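Local atomic coordinates of histone acetyltransferase HPA2 and related acetyltransferases (Corynebacterium glutamicum ATCC 13032, PDB entry 2QEC), a protein that probably transfers an acyl group, most likely the acetyl of acetyl-CoA, to an acceptor that is not established. Residues 20-25 with 44-49; 62-67 with 77-82; 125-130 with 160-165. The protein carries 1 engineered substitution. One frame throughout, in Å; residues are numbered along the deposited sequence.

Interaction 1 (20-25 with 44-49)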
# COMPACT_ATOMS: atom_id res chain seq x y z
N VAL A 20 -30.63 -0.86 -8.37
CA VAL A 20 -29.74 0.34 -8.33
C VAL A 20 -28.32 0.07 -8.88
O VAL A 20 -27.76 0.86 -9.66
CB VAL A 20 -29.66 0.94 -6.89
CG1 VAL A 20 -28.67 2.04 -6.84
CG2 VAL A 20 -31.05 1.52 -6.49
N LEU A 21 -27.74 -1.06 -8.50
CA LEU A 21 -26.45 -1.47 -9.05
C LEU A 21 -26.48 -1.63 -10.58
O LEU A 21 -25.57 -1.20 -11.28
CB LEU A 21 -26.02 -2.78 -8.38
CG LEU A 21 -25.63 -2.64 -6.90
CD1 LEU A 21 -25.67 -4.00 -6.17
CD2 LEU A 21 -24.33 -1.98 -6.77
N VAL A 22 -27.51 -2.28 -11.08
CA VAL A 22 -27.66 -2.53 -12.50
C VAL A 22 -27.80 -1.20 -13.26
O VAL A 22 -27.17 -1.01 -14.30
CB VAL A 22 -28.87 -3.44 -12.78
CG1 VAL A 22 -29.17 -3.51 -14.28
CG2 VAL A 22 -28.62 -4.85 -12.21
N GLU A 23 -28.64 -0.30 -12.76
CA GLU A 23 -28.84 0.99 -13.41
C GLU A 23 -27.53 1.72 -13.42
O GLU A 23 -27.15 2.28 -14.42
CB GLU A 23 -29.92 1.81 -12.71
CG GLU A 23 -30.23 3.12 -13.41
CD GLU A 23 -30.99 4.09 -12.54
OE1 GLU A 23 -30.35 4.70 -11.66
OE2 GLU A 23 -32.21 4.27 -12.74
N ALA A 24 -26.80 1.70 -12.31
CA ALA A 24 -25.57 2.44 -12.24
C ALA A 24 -24.53 1.84 -13.21
O ALA A 24 -23.79 2.56 -13.86
CB ALA A 24 -25.04 2.46 -10.81
N PHE A 25 -24.47 0.52 -13.31
CA PHE A 25 -23.31 -0.10 -13.95
C PHE A 25 -23.61 -0.77 -15.30
O PHE A 25 -22.75 -1.41 -15.85
CB PHE A 25 -22.65 -1.06 -12.97
CG PHE A 25 -22.07 -0.37 -11.75
CD1 PHE A 25 -21.16 0.68 -11.90
CD2 PHE A 25 -22.45 -0.74 -10.47
CE1 PHE A 25 -20.66 1.34 -10.79
CE2 PHE A 25 -21.95 -0.08 -9.37
CZ PHE A 25 -21.06 0.96 -9.52
N LYS A 44 -27.36 -10.82 -17.22
CA LYS A 44 -26.20 -11.51 -16.65
C LYS A 44 -25.53 -10.63 -15.58
O LYS A 44 -25.16 -11.12 -14.52
CB LYS A 44 -25.22 -11.92 -17.75
CG LYS A 44 -25.77 -12.98 -18.70
CD LYS A 44 -24.78 -13.36 -19.83
CE LYS A 44 -24.73 -12.32 -20.97
NZ LYS A 44 -24.11 -12.88 -22.25
N LEU A 45 -25.47 -9.32 -15.82
CA LEU A 45 -24.94 -8.38 -14.81
C LEU A 45 -25.79 -8.40 -13.54
O LEU A 45 -25.26 -8.40 -12.42
CB LEU A 45 -24.94 -6.96 -15.36
CG LEU A 45 -24.44 -5.81 -14.45
CD1 LEU A 45 -23.04 -6.05 -14.06
CD2 LEU A 45 -24.55 -4.50 -15.15
N ARG A 46 -27.10 -8.36 -13.73
CA ARG A 46 -28.07 -8.52 -12.66
C ARG A 46 -27.85 -9.80 -11.84
O ARG A 46 -27.78 -9.75 -10.61
CB ARG A 46 -29.48 -8.50 -13.21
CG ARG A 46 -30.52 -8.64 -12.08
CD ARG A 46 -31.94 -8.55 -12.60
NE ARG A 46 -32.16 -7.24 -13.21
CZ ARG A 46 -32.50 -6.13 -12.57
NH1 ARG A 46 -32.72 -6.13 -11.25
NH2 ARG A 46 -32.65 -5.01 -13.28
N ALA A 47 -27.68 -10.93 -12.52
CA ALA A 47 -27.39 -12.20 -11.86
C ALA A 47 -26.09 -12.12 -11.06
O ALA A 47 -26.02 -12.64 -9.96
CB ALA A 47 -27.31 -13.34 -12.88
N LEU A 48 -25.08 -11.43 -11.58
CA LEU A 48 -23.79 -11.30 -10.88
C LEU A 48 -23.96 -10.58 -9.55
O LEU A 48 -23.50 -11.06 -8.52
CB LEU A 48 -22.76 -10.55 -11.73
CG LEU A 48 -21.41 -10.23 -11.02
CD1 LEU A 48 -20.73 -11.53 -10.55
CD2 LEU A 48 -20.46 -9.43 -11.84
N PHE A 49 -24.59 -9.41 -9.61
CA PHE A 49 -24.90 -8.63 -8.41
C PHE A 49 -25.78 -9.39 -7.40
O PHE A 49 -25.52 -9.33 -6.20
CB PHE A 49 -25.54 -7.29 -8.78
CG PHE A 49 -24.59 -6.28 -9.40
CD1 PHE A 49 -23.35 -6.04 -8.84
CD2 PHE A 49 -24.95 -5.54 -10.51
CE1 PHE A 49 -22.50 -5.11 -9.38
CE2 PHE A 49 -24.09 -4.59 -11.06
CZ PHE A 49 -22.86 -4.39 -10.49
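L21 and F49 form the tight centre of this contact. L21 CB sits over one face of the F49 ring, 3.8 Å from the ring centroid and 16° off its normal, a CH-pi contact offset toward the rim; its nearest ring atom is F49 CD2, at 3.6 Å. L21 CD1 reaches the same ring beside CG and CD1. V22 CG2 meets the F49 ring at its edge, 4.1 Å from CD2, while F25 runs across the tip at about a right angle and brings its CD2 to 3.7 Å from F49 CZ. Next to this aromatic pair, L45 CD2 packs on the backbone at F25, 3.6 Å from its O. The side-chain contacts here are apolar, and the two segments share no hydrogen bond.

The looser, partly exposed side belongs to R46. V22 CG2 still lies 3.7 Å from R46 CA, but beyond that the arginine chain starts with CG anti to the backbone N (chi1 -178°), bends at chi3 and turns one guanidinium face onto V22, with CG2 4.1 Å above its centre. R46 NH1 then forms a salt bridge with D19, the residue just before V20 on helix 14-25, adding a polar tie between the helices.

The segments of helices 14-25 and 43-60 run at 132° to each other. F31 completes the aromatic cluster, edge-to-face with F49 and also meeting the F25 ring. L21 and F25 reach T130 on strand 126-133, and helix 98-102 packs on helix 43-60 through A47 and L48.

Interaction 2 (62-67 with 77-82). With EDO (1,2-ethanediol), chain H.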
# COMPACT_ATOMS: atom_id res chain seq x y z
N ASN A 62 -20.52 -5.72 4.51
CA ASN A 62 -21.51 -4.68 4.82
C ASN A 62 -22.15 -4.13 3.56
O ASN A 62 -21.47 -3.74 2.62
CB ASN A 62 -20.88 -3.51 5.60
CG ASN A 62 -20.55 -3.85 7.07
OD1 ASN A 62 -19.50 -4.37 7.35
ND2 ASN A 62 -21.50 -3.57 8.00
N ILE A 63 -23.48 -3.99 3.60
CA ILE A 63 -24.25 -3.36 2.57
C ILE A 63 -24.95 -2.16 3.20
O ILE A 63 -25.72 -2.31 4.15
CB ILE A 63 -25.31 -4.33 2.00
CG1 ILE A 63 -24.64 -5.62 1.53
CG2 ILE A 63 -26.12 -3.67 0.87
CD1 ILE A 63 -25.68 -6.75 1.21
N ASP A 64 -24.59 -0.98 2.72
CA ASP A 64 -25.19 0.28 3.19
C ASP A 64 -26.15 0.79 2.13
O ASP A 64 -25.87 0.69 0.93
CB ASP A 64 -24.11 1.31 3.46
CG ASP A 64 -23.21 0.94 4.63
OD1 ASP A 64 -23.63 0.13 5.51
OD2 ASP A 64 -22.11 1.55 4.70
N VAL A 65 -27.28 1.34 2.55
CA VAL A 65 -28.15 2.04 1.64
C VAL A 65 -28.36 3.47 2.10
O VAL A 65 -28.43 3.74 3.30
CB VAL A 65 -29.58 1.40 1.51
CG1 VAL A 65 -29.50 0.10 0.80
CG2 VAL A 65 -30.27 1.21 2.86
N ALA A 66 -28.54 4.35 1.12
CA ALA A 66 -28.93 5.74 1.30
C ALA A 66 -30.36 5.89 0.83
O ALA A 66 -30.68 5.40 -0.24
CB ALA A 66 -28.04 6.61 0.45
N ARG A 67 -31.18 6.60 1.59
CA ARG A 67 -32.55 6.83 1.23
C ARG A 67 -32.75 8.32 1.17
O ARG A 67 -32.14 9.07 1.95
CB ARG A 67 -33.49 6.21 2.27
CG ARG A 67 -33.42 4.65 2.34
CD ARG A 67 -34.44 4.12 3.34
NE ARG A 67 -34.55 2.66 3.31
CZ ARG A 67 -33.84 1.82 4.06
NH1 ARG A 67 -32.97 2.27 4.96
NH2 ARG A 67 -34.02 0.52 3.93
N ALA A 77 -23.72 1.04 -1.16
CA ALA A 77 -22.29 0.74 -1.08
C ALA A 77 -22.05 -0.69 -0.53
O ALA A 77 -22.69 -1.15 0.44
CB ALA A 77 -21.57 1.78 -0.25
N LEU A 78 -21.07 -1.38 -1.14
CA LEU A 78 -20.69 -2.76 -0.77
C LEU A 78 -19.27 -2.73 -0.27
O LEU A 78 -18.41 -2.24 -0.97
CB LEU A 78 -20.81 -3.70 -1.96
CG LEU A 78 -22.23 -3.74 -2.61
CD1 LEU A 78 -22.21 -4.66 -3.82
CD2 LEU A 78 -23.26 -4.28 -1.70
N TRP A 79 -19.10 -3.20 0.96
CA TRP A 79 -17.83 -3.21 1.68
C TRP A 79 -17.48 -4.64 2.14
O TRP A 79 -18.36 -5.40 2.61
CB TRP A 79 -17.99 -2.33 2.90
CG TRP A 79 -18.25 -0.86 2.69
CD1 TRP A 79 -19.46 -0.25 2.46
CD2 TRP A 79 -17.29 0.18 2.81
NE1 TRP A 79 -19.30 1.10 2.40
CE2 TRP A 79 -17.97 1.40 2.63
CE3 TRP A 79 -15.92 0.21 3.08
CZ2 TRP A 79 -17.32 2.62 2.64
CZ3 TRP A 79 -15.27 1.43 3.12
CH2 TRP A 79 -15.99 2.62 2.91
N ASP A 80 -16.20 -4.99 2.03
CA ASP A 80 -15.63 -6.16 2.67
C ASP A 80 -14.87 -5.69 3.90
O ASP A 80 -14.19 -4.67 3.89
CB ASP A 80 -14.64 -6.90 1.77
CG ASP A 80 -15.30 -7.55 0.58
OD1 ASP A 80 -15.99 -8.56 0.76
OD2 ASP A 80 -15.15 -7.04 -0.55
N ARG A 81 -14.99 -6.49 4.96
CA ARG A 81 -14.42 -6.19 6.25
C ARG A 81 -13.00 -6.73 6.30
O ARG A 81 -12.64 -7.60 5.50
CB ARG A 81 -15.30 -6.84 7.36
CG ARG A 81 -16.75 -6.39 7.28
CD ARG A 81 -17.69 -7.22 8.19
NE ARG A 81 -17.30 -7.04 9.58
CZ ARG A 81 -17.75 -6.08 10.39
NH1 ARG A 81 -18.67 -5.19 10.00
NH2 ARG A 81 -17.28 -6.03 11.64
N PRO A 82 -12.19 -6.19 7.20
CA PRO A 82 -10.86 -6.78 7.31
C PRO A 82 -10.82 -8.28 7.67
O PRO A 82 -11.66 -8.77 8.43
CB PRO A 82 -10.17 -5.94 8.41
CG PRO A 82 -10.92 -4.75 8.57
CD PRO A 82 -12.36 -5.06 8.14
C1 EDO H . -24.21 -2.80 6.42
O1 EDO H . -23.59 -1.90 7.28
C2 EDO H . -24.36 -4.22 6.94
O2 EDO H . -24.89 -5.02 5.89
O HOH W 1 -21.24 3.07 2.81
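N62 OD1 lies at the edge of the R81 guanidinium, where NH1 donates to it at 2.9 Å. The acceptor stays near the guanidinium plane and the bond uses an amide lone pair, though the two planes are turned 36° apart. The W79 indole has N62 O at its edge, while D64 OD2 approaches obliquely, 3.7 Å from NE1. A water bridges that gap, donating to D64 OD2 and accepting from W79 NE1 at 2.8 Å. R153 makes a cation-pi contact with the indole and a salt bridge with D64 OD1. A 1,2-ethanediol, probably from the crystallisation liquor, accepts from N62 ND2 and donates through the same O1 to D64 OD1.

Four backbone bonds join the antiparallel strands in the hydrogen-bonded pairs N62-W79 and D64-A77. Between them, the non-hydrogen-bonded pair I63 and L78 points to the other side of the sheet, side by side, with I63 CG1 3.8 Å from L78 CD2.

The hairpin of strands 61-67 and 73-80 is thus covered on both faces: helix 142-154 packs on N62 and D64, helix 14-25 on I63. Strand 126-133 follows next to 73-80, and strand 5-8 borders 61-67.

Interaction 3 (125-130 with 160-165)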
# COMPACT_ATOMS: atom_id res chain seq x y z
N HIS A 125 -7.51 -4.60 5.98
CA HIS A 125 -8.15 -3.41 5.52
C HIS A 125 -9.59 -3.67 5.20
O HIS A 125 -9.96 -4.80 4.84
CB HIS A 125 -7.46 -2.87 4.24
CG HIS A 125 -7.47 -3.84 3.08
ND1 HIS A 125 -6.49 -4.80 2.93
CD2 HIS A 125 -8.31 -3.98 2.02
CE1 HIS A 125 -6.74 -5.50 1.84
NE2 HIS A 125 -7.83 -5.02 1.26
N TRP A 126 -10.39 -2.60 5.23
CA TRP A 126 -11.71 -2.60 4.60
C TRP A 126 -11.56 -2.43 3.08
O TRP A 126 -10.61 -1.82 2.64
CB TRP A 126 -12.56 -1.45 5.11
CG TRP A 126 -12.95 -1.58 6.55
CD1 TRP A 126 -12.15 -1.37 7.65
CD2 TRP A 126 -14.20 -2.00 7.03
NE1 TRP A 126 -12.86 -1.62 8.80
CE2 TRP A 126 -14.14 -1.98 8.43
CE3 TRP A 126 -15.43 -2.35 6.39
CZ2 TRP A 126 -15.23 -2.32 9.22
CZ3 TRP A 126 -16.49 -2.68 7.18
CH2 TRP A 126 -16.39 -2.65 8.57
N TYR A 127 -12.48 -2.97 2.30
CA TYR A 127 -12.48 -2.75 0.85
C TYR A 127 -13.81 -2.18 0.47
O TYR A 127 -14.79 -2.82 0.72
CB TYR A 127 -12.29 -4.08 0.12
CG TYR A 127 -12.42 -4.11 -1.40
CD1 TYR A 127 -11.94 -3.08 -2.19
CD2 TYR A 127 -13.03 -5.19 -2.04
CE1 TYR A 127 -12.05 -3.11 -3.55
CE2 TYR A 127 -13.13 -5.23 -3.40
CZ TYR A 127 -12.63 -4.20 -4.15
OH TYR A 127 -12.75 -4.23 -5.51
N LEU A 128 -13.81 -1.01 -0.16
CA LEU A 128 -14.99 -0.46 -0.80
C LEU A 128 -15.03 -0.96 -2.22
O LEU A 128 -14.26 -0.49 -3.06
CB LEU A 128 -14.94 1.06 -0.76
CG LEU A 128 -16.12 1.72 -1.50
CD1 LEU A 128 -17.44 1.20 -0.95
CD2 LEU A 128 -15.98 3.21 -1.40
N TYR A 129 -15.93 -1.93 -2.46
CA TYR A 129 -16.07 -2.65 -3.72
C TYR A 129 -16.78 -1.79 -4.72
O TYR A 129 -16.30 -1.57 -5.86
CB TYR A 129 -16.76 -4.01 -3.52
CG TYR A 129 -17.31 -4.67 -4.77
CD1 TYR A 129 -16.52 -4.90 -5.90
CD2 TYR A 129 -18.63 -5.07 -4.84
CE1 TYR A 129 -17.07 -5.51 -7.07
CE2 TYR A 129 -19.15 -5.67 -5.97
CZ TYR A 129 -18.35 -5.88 -7.09
OH TYR A 129 -18.90 -6.49 -8.20
N THR A 130 -17.94 -1.28 -4.33
CA THR A 130 -18.70 -0.49 -5.23
C THR A 130 -19.57 0.51 -4.46
O THR A 130 -20.03 0.24 -3.33
CB THR A 130 -19.50 -1.42 -6.17
OG1 THR A 130 -19.87 -0.70 -7.34
CG2 THR A 130 -20.70 -1.99 -5.48
N TYR A 160 -8.97 0.16 1.45
CA TYR A 160 -8.54 0.08 0.04
C TYR A 160 -9.74 0.31 -0.91
O TYR A 160 -10.84 -0.11 -0.63
CB TYR A 160 -7.92 -1.32 -0.20
CG TYR A 160 -7.47 -1.63 -1.62
CD1 TYR A 160 -6.27 -1.19 -2.10
CD2 TYR A 160 -8.30 -2.32 -2.51
CE1 TYR A 160 -5.85 -1.45 -3.42
CE2 TYR A 160 -7.91 -2.57 -3.83
CZ TYR A 160 -6.65 -2.14 -4.27
OH TYR A 160 -6.22 -2.38 -5.56
N LEU A 161 -9.50 1.03 -2.01
CA LEU A 161 -10.41 1.12 -3.10
C LEU A 161 -9.64 1.33 -4.41
O LEU A 161 -8.44 1.56 -4.43
CB LEU A 161 -11.45 2.25 -2.87
CG LEU A 161 -10.92 3.68 -2.66
CD1 LEU A 161 -10.50 4.34 -3.99
CD2 LEU A 161 -11.97 4.52 -2.02
N GLU A 162 -10.35 1.21 -5.52
CA GLU A 162 -9.79 1.44 -6.85
C GLU A 162 -10.61 2.48 -7.54
O GLU A 162 -11.77 2.22 -7.85
CB GLU A 162 -9.81 0.13 -7.60
CG GLU A 162 -8.71 -0.81 -7.08
CD GLU A 162 -8.92 -2.28 -7.41
OE1 GLU A 162 -9.92 -2.58 -8.07
OE2 GLU A 162 -8.06 -3.12 -7.06
N ALA A 163 -10.05 3.67 -7.73
CA ALA A 163 -10.84 4.79 -8.28
C ALA A 163 -10.83 4.74 -9.81
O ALA A 163 -9.80 4.49 -10.43
CB ALA A 163 -10.29 6.14 -7.76
N THR A 164 -11.99 4.94 -10.42
CA THR A 164 -12.12 4.80 -11.87
C THR A 164 -11.94 6.07 -12.71
O THR A 164 -11.93 5.97 -13.96
CB THR A 164 -13.47 4.21 -12.22
OG1 THR A 164 -14.49 5.02 -11.61
CG2 THR A 164 -13.57 2.77 -11.71
N SER A 165 -11.83 7.23 -12.06
CA SER A 165 -11.46 8.50 -12.71
C SER A 165 -10.57 9.36 -11.80
O SER A 165 -10.50 9.13 -10.59
CB SER A 165 -12.70 9.28 -13.11
OG SER A 165 -13.47 9.66 -11.98
O HOH W 2 -9.94 -5.83 -5.93
O HOH W 3 -12.99 0.25 -5.29
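H125 and Y127 project beside Y160, all three pointing the same way and forming an aromatic cluster; Y127 and Y160 share one face of the sheet. The rings are oblique to each other: H125 and Y160 planes make 62°, Y127 and Y160 planes 42°. H125 touches the root of the tyrosine, its CD2 3.5 Å from Y160 CB. Y127 comes in at the ring's edge, where its CD1 is 3.7 Å from Y160 CD2, and Y160 O in turn lies in the plane of the Y127 ring, at its edge. Y160 CG is anti to the backbone N (chi1 177°), which starts the ring off alongside that of Y127. At the far end Y160 OH donates a hydrogen bond to E162 OE2, which lies in the plane of the phenol; it is modelled at 2.5 Å, so short that its exact length is doubtful. H125 is fixed by F123 O at ND1 and by H120 at NE2, and the H120 ring also meets all three aromatic residues.

Two backbone bonds give the parallel pairing: Y160 N to W126 O at 2.8 Å, and L128 N to Y160 O at 3.1 Å. Beyond them the strands part. The next link is a water, which donates to L128 O at 2.7 Å and accepts from E162 N at 2.8 Å. This divergence matches the splay between the fourth and fifth strands of the GNAT fold, where relatives bind the pantetheine arm of acetyl-CoA.

Y129 and T130, both facing L78, form the classic beta bulge of the fourth strand. Helix 142-154 connects strand 126-133 to 159-163; strand 73-80 borders the first, strand 192-197 the second, and L180 and I183 of strand 178-183 pack against Y160.

Overall arrangement
From the N terminus, helix 14-25 is followed by a connection containing short helix 29-32, and interaction 1 closes this loop by bringing helix 43-60 back against it. That helix leads straight into strand 61-67, whose hairpin with 73-80 is interaction 2. Interaction 3 closes a longer beta-alpha-beta crossover through helix 142-154. The three follow in series, neither nesting nor crossing, yet they meet in space. L21 of interaction 1 touches L78 of interaction 2 and, with F25, T130 of interaction 3. Probable backbone hydrogen bonds from Y127 N to D80 O and Y129 N to L78 O join the last two into one sheet, with the helix pair packed against it.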